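ForH (Streptomyces kaniharaensis, PDB 6NKO) probably takes part in making formycin A and is akin to the AICAR transformylase/IMP cyclohydrolase bienzyme of purine synthesis, with an MGS-like domain. Local coordinates at residues M21-V27 against W45-T50; A37-L41 against G61-E65. One frame throughout, in Å; residues are numbered along the deposited sequence.

Contact 1: residues M21-V27 against W45-T50; sequences MLAVLAV and WRVAAT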
loop_
_atom_site.group_PDB
_atom_site.type_symbol
_atom_site.label_atom_id
_atom_site.label_comp_id
_atom_site.label_asym_id
_atom_site.label_seq_id
_atom_site.Cartn_x
_atom_site.Cartn_y
_atom_site.Cartn_z
ATOM N N MET A 21 2.339 -5.829 -15.284
ATOM C CA MET A 21 1.880 -5.018 -14.153
ATOM C C MET A 21 1.713 -5.780 -12.836
ATOM O O MET A 21 1.488 -6.994 -12.792
ATOM C CB MET A 21 0.561 -4.310 -14.465
ATOM C CG MET A 21 0.765 -3.023 -15.220
ATOM S SD MET A 21 0.631 -3.291 -16.986
ATOM C CE MET A 21 2.068 -2.383 -17.544
ATOM N N LEU A 22 1.764 -4.997 -11.747
ATOM C CA LEU A 22 1.785 -5.496 -10.371
ATOM C C LEU A 22 1.243 -4.451 -9.396
ATOM O O LEU A 22 1.695 -3.303 -9.403
ATOM C CB LEU A 22 3.208 -5.899 -9.974
ATOM C CG LEU A 22 3.491 -6.287 -8.521
ATOM C CD1 LEU A 22 2.568 -7.406 -8.076
ATOM C CD2 LEU A 22 4.945 -6.708 -8.341
ATOM N N ALA A 23 0.307 -4.869 -8.538
ATOM C CA ALA A 23 -0.254 -4.050 -7.467
ATOM C C ALA A 23 -0.001 -4.709 -6.117
ATOM O O ALA A 23 0.009 -5.938 -6.014
ATOM C CB ALA A 23 -1.758 -3.844 -7.646
ATOM N N VAL A 24 0.187 -3.889 -5.080
ATOM C CA VAL A 24 0.370 -4.359 -3.708
ATOM C C VAL A 24 -0.780 -3.819 -2.868
ATOM O O VAL A 24 -0.946 -2.599 -2.746
ATOM C CB VAL A 24 1.725 -3.927 -3.126
ATOM C CG1 VAL A 24 1.871 -4.411 -1.683
ATOM C CG2 VAL A 24 2.866 -4.453 -3.982
ATOM N N LEU A 25 -1.560 -4.723 -2.278
ATOM C CA LEU A 25 -2.740 -4.370 -1.492
ATOM C C LEU A 25 -2.437 -4.637 -0.022
ATOM O O LEU A 25 -2.402 -5.794 0.409
ATOM C CB LEU A 25 -3.960 -5.165 -1.956
ATOM C CG LEU A 25 -4.868 -4.569 -3.037
ATOM C CD1 LEU A 25 -4.081 -3.857 -4.128
ATOM C CD2 LEU A 25 -5.750 -5.652 -3.639
ATOM N N ALA A 26 -2.224 -3.566 0.749
ATOM C CA ALA A 26 -1.894 -3.663 2.174
ATOM C C ALA A 26 -2.869 -2.789 2.965
ATOM O O ALA A 26 -2.482 -1.774 3.545
ATOM C CB ALA A 26 -0.446 -3.252 2.432
ATOM N N VAL A 27 -4.136 -3.195 3.000
ATOM C CA VAL A 27 -5.197 -2.393 3.596
ATOM C C VAL A 27 -5.693 -3.066 4.866
ATOM O O VAL A 27 -5.781 -4.298 4.942
ATOM C CB VAL A 27 -6.359 -2.157 2.608
ATOM C CG1 VAL A 27 -5.876 -1.360 1.405
ATOM C CG2 VAL A 27 -6.978 -3.475 2.171
ATOM N N TRP A 45 -3.392 -7.724 -14.475
ATOM C CA TRP A 45 -2.446 -7.318 -13.446
ATOM C C TRP A 45 -2.115 -8.489 -12.529
ATOM O O TRP A 45 -2.896 -9.433 -12.375
ATOM C CB TRP A 45 -3.018 -6.172 -12.611
ATOM C CG TRP A 45 -2.958 -4.823 -13.254
ATOM C CD1 TRP A 45 -3.374 -4.491 -14.510
ATOM C CD2 TRP A 45 -2.470 -3.615 -12.659
ATOM N NE1 TRP A 45 -3.167 -3.152 -14.736
ATOM C CE2 TRP A 45 -2.612 -2.592 -13.616
ATOM C CE3 TRP A 45 -1.919 -3.300 -11.411
ATOM C CZ2 TRP A 45 -2.223 -1.277 -13.365
ATOM C CZ3 TRP A 45 -1.536 -1.993 -11.164
ATOM C CH2 TRP A 45 -1.691 -0.999 -12.137
ATOM N N ARG A 46 -0.940 -8.421 -11.917
ATOM C CA ARG A 46 -0.622 -9.275 -10.785
ATOM C C ARG A 46 -0.979 -8.521 -9.514
ATOM O O ARG A 46 -0.623 -7.350 -9.360
ATOM C CB ARG A 46 0.854 -9.668 -10.788
ATOM C CG ARG A 46 1.200 -10.735 -11.815
ATOM C CD ARG A 46 2.673 -11.081 -11.765
ATOM N NE ARG A 46 3.173 -11.146 -10.395
ATOM C CZ ARG A 46 4.351 -10.672 -10.007
ATOM N NH1 ARG A 46 5.157 -10.093 -10.887
ATOM N NH2 ARG A 46 4.726 -10.778 -8.738
ATOM N N VAL A 47 -1.708 -9.181 -8.621
ATOM C CA VAL A 47 -2.203 -8.561 -7.401
ATOM C C VAL A 47 -1.614 -9.315 -6.219
ATOM O O VAL A 47 -1.851 -10.519 -6.062
ATOM C CB VAL A 47 -3.738 -8.553 -7.347
ATOM C CG1 VAL A 47 -4.225 -8.004 -6.013
ATOM C CG2 VAL A 47 -4.297 -7.737 -8.505
ATOM N N ALA A 48 -0.841 -8.609 -5.398
ATOM C CA ALA A 48 -0.213 -9.174 -4.214
ATOM C C ALA A 48 -0.700 -8.425 -2.983
ATOM O O ALA A 48 -0.894 -7.206 -3.023
ATOM C CB ALA A 48 1.312 -9.106 -4.314
ATOM N N ALA A 49 -0.896 -9.155 -1.887
ATOM C CA ALA A 49 -1.551 -8.606 -0.710
ATOM C C ALA A 49 -0.815 -9.007 0.559
ATOM O O ALA A 49 -0.139 -10.038 0.611
ATOM C CB ALA A 49 -3.009 -9.071 -0.622
ATOM N N THR A 50 -0.960 -8.173 1.587
ATOM C CA THR A 50 -0.475 -8.512 2.916
ATOM C C THR A 50 -1.419 -9.516 3.572
ATOM O O THR A 50 -2.374 -10.003 2.962
ATOM C CB THR A 50 -0.329 -7.259 3.776
ATOM O OG1 THR A 50 -1.516 -6.464 3.677
ATOM C CG2 THR A 50 0.875 -6.442 3.337
#
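With chi1 at -78°, CG of W45 stands anti to its own carbonyl carbon, and this rotation carries the indole back across the strand end to M21 and A23. M21 CB sits over one face of the indole, 3.6 Å from the centroid of its five-membered ring and only 10° off the normal, a CH-pi contact. The bent thioether puts SD obliquely to the same ring at 4.8 Å, a Met-aromatic approach. A23 CB meets the ring edge, 3.8 Å from W45 CE3, while W45 NE1 is hydrogen-bonded to G177 O. Without the indole, as with an alanine here, M21 CB and A23 CB would probably lose their aromatic partner, and the G177 carbonyl its donor.

On the face carrying L22, V24, R46 and A48, L22 CD1 lies over one side of the R46 guanidinium, whose NE forms a salt bridge with E65. On the face of A23, L25, V47 and A49, L25 CD2 packs 3.7 Å from V47 CG1. Between the faces, backbone bonds alternate in parallel register: A23 N to R46 O at 2.8 Å, A48 N to A23 O at 2.9 Å, L25 N to A48 O at 2.7 Å. The strand axes diverge by 24°. With helix 33-42 connecting them, 22-26 and 46-49 form a beta-alpha-beta unit at the heart of the parallel sheet of an MGS-like domain.

Contact 2: residues A37-L41 against G61-E65; sequences AAGLL and GHEVE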
loop_
_atom_site.group_PDB
_atom_site.type_symbol
_atom_site.label_atom_id
_atom_site.label_comp_id
_atom_site.label_asym_id
_atom_site.label_seq_id
_atom_site.Cartn_x
_atom_site.Cartn_y
_atom_site.Cartn_z
ATOM N N ALA A 37 -9.322 -5.475 -6.387
ATOM C CA ALA A 37 -8.468 -6.632 -6.644
ATOM C C ALA A 37 -8.987 -7.448 -7.820
ATOM O O ALA A 37 -8.218 -7.849 -8.702
ATOM C CB ALA A 37 -8.370 -7.500 -5.391
ATOM N N ALA A 38 -10.297 -7.706 -7.849
ATOM C CA ALA A 38 -10.875 -8.449 -8.964
ATOM C C ALA A 38 -10.763 -7.664 -10.264
ATOM O O ALA A 38 -10.415 -8.227 -11.308
ATOM C CB ALA A 38 -12.334 -8.795 -8.668
ATOM N N GLY A 39 -11.042 -6.359 -10.218
ATOM C CA GLY A 39 -10.951 -5.550 -11.423
ATOM C C GLY A 39 -9.550 -5.519 -12.006
ATOM O O GLY A 39 -9.376 -5.495 -13.227
ATOM N N LEU A 40 -8.532 -5.522 -11.142
ATOM C CA LEU A 40 -7.158 -5.530 -11.632
ATOM C C LEU A 40 -6.783 -6.895 -12.193
ATOM O O LEU A 40 -6.048 -6.985 -13.184
ATOM C CB LEU A 40 -6.198 -5.120 -10.515
ATOM C CG LEU A 40 -6.378 -3.713 -9.938
ATOM C CD1 LEU A 40 -5.655 -3.591 -8.607
ATOM C CD2 LEU A 40 -5.901 -2.647 -10.915
ATOM N N LEU A 41 -7.283 -7.972 -11.581
ATOM C CA LEU A 41 -6.951 -9.313 -12.053
ATOM C C LEU A 41 -7.531 -9.575 -13.439
ATOM O O LEU A 41 -6.880 -10.209 -14.277
ATOM C CB LEU A 41 -7.444 -10.357 -11.053
ATOM C CG LEU A 41 -6.651 -10.453 -9.747
ATOM C CD1 LEU A 41 -7.413 -11.270 -8.715
ATOM C CD2 LEU A 41 -5.267 -11.040 -9.988
ATOM N N GLY A 61 -11.951 -16.521 -3.827
ATOM C CA GLY A 61 -11.615 -17.133 -5.100
ATOM C C GLY A 61 -10.886 -16.248 -6.083
ATOM O O GLY A 61 -11.077 -16.396 -7.296
ATOM N N HIS A 62 -10.039 -15.345 -5.603
ATOM C CA HIS A 62 -9.241 -14.497 -6.474
ATOM C C HIS A 62 -7.784 -14.935 -6.389
ATOM O O HIS A 62 -7.295 -15.295 -5.310
ATOM C CB HIS A 62 -9.383 -13.023 -6.072
ATOM C CG HIS A 62 -10.771 -12.479 -6.222
ATOM N ND1 HIS A 62 -11.620 -12.299 -5.149
ATOM C CD2 HIS A 62 -11.458 -12.071 -7.317
ATOM C CE1 HIS A 62 -12.767 -11.798 -5.576
ATOM N NE2 HIS A 62 -12.695 -11.651 -6.888
ATOM N N GLU A 63 -7.111 -14.934 -7.540
ATOM C CA GLU A 63 -5.738 -15.423 -7.656
ATOM C C GLU A 63 -4.743 -14.343 -7.213
ATOM O O GLU A 63 -3.873 -13.897 -7.965
ATOM C CB GLU A 63 -5.467 -15.896 -9.086
ATOM C CG GLU A 63 -5.628 -14.805 -10.182
ATOM C CD GLU A 63 -7.075 -14.573 -10.609
ATOM O OE1 GLU A 63 -7.325 -14.312 -11.810
ATOM O OE2 GLU A 63 -7.969 -14.658 -9.740
ATOM N N VAL A 64 -4.885 -13.932 -5.974
ATOM C CA VAL A 64 -3.986 -12.948 -5.387
ATOM C C VAL A 64 -2.770 -13.675 -4.839
ATOM O O VAL A 64 -2.844 -14.826 -4.396
ATOM C CB VAL A 64 -4.694 -12.106 -4.300
ATOM C CG1 VAL A 64 -5.805 -11.277 -4.927
ATOM C CG2 VAL A 64 -5.247 -12.997 -3.189
ATOM N N GLU A 65 -1.632 -13.002 -4.890
ATOM C CA GLU A 65 -0.381 -13.572 -4.426
ATOM C C GLU A 65 -0.057 -13.023 -3.044
ATOM O O GLU A 65 -0.514 -11.945 -2.663
ATOM C CB GLU A 65 0.753 -13.272 -5.411
ATOM C CG GLU A 65 0.565 -13.943 -6.770
ATOM C CD GLU A 65 1.434 -13.339 -7.861
ATOM O OE1 GLU A 65 2.638 -13.656 -7.911
ATOM O OE2 GLU A 65 0.909 -12.554 -8.678
#
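The imidazole of H62 is approached obliquely by two groups from helix 33-42, the methyl of A38 and CD1 of L41. A38 CB comes 3.4 Å from H62 NE2 and 3.7 Å from H62 CD2, so the methyl meets the far end of the ring. L41 works nearer the root of the same side chain, its CD1 standing 3.7 Å from H62 CB. The other flat group, the carboxylate of E63, has L41 over one face: CD1 of L41 stands about 3.6 Å above its plane, with L41 CB on the same side. The E63 and L41 side chains run toward each other, E63 CG coming 3.8 Å from L41 CD2. This reach depends on a folded chain, with CG of E63 placed between the backbone N and the carbonyl carbon (chi1 60°) and a second bend at chi2 (-81°). L41 CD1 thus packs against H62 CB and the E63 carboxylate, both on the loop side, by van der Waals contact, and V64 CG1 adds a looser apolar touch at 4.1 Å from L41 CD1.

The loop begins with a Schellman motif at G61, closing helix 51-59, and turns at E63 in an inverse gamma turn. H62 ND1 is weakly hydrogen-bonded to the L57 carbonyl. V64 leans on Y54 and L57 and, like L41, on V47 of strand 46-49; the contact therefore joins helix 33-42 to the loop leading from helix 51-59 into strand 65-66.

Contact 1 is buried between two strands of the sheet, whereas contact 2 lies at the surface, between helix 33-42 and the loop before strand 65-66. They share one beta-alpha-beta unit: strands 22-26 and 46-49 supply contact 1, and the connecting helix 33-42 supplies one side of contact 2. Regular backbone hydrogen bonds carry the first; side-chain van der Waals contacts carry the second. In extent they also differ, burying 633 and 249 Å² respectively. They meet directly where V47 O is 2.8 Å from E65 N, and A49 N 2.9 Å from E65 O, probable hydrogen bonds that add strand 65-66 to the sheet, and where L25 CD2 packs on A37 CB.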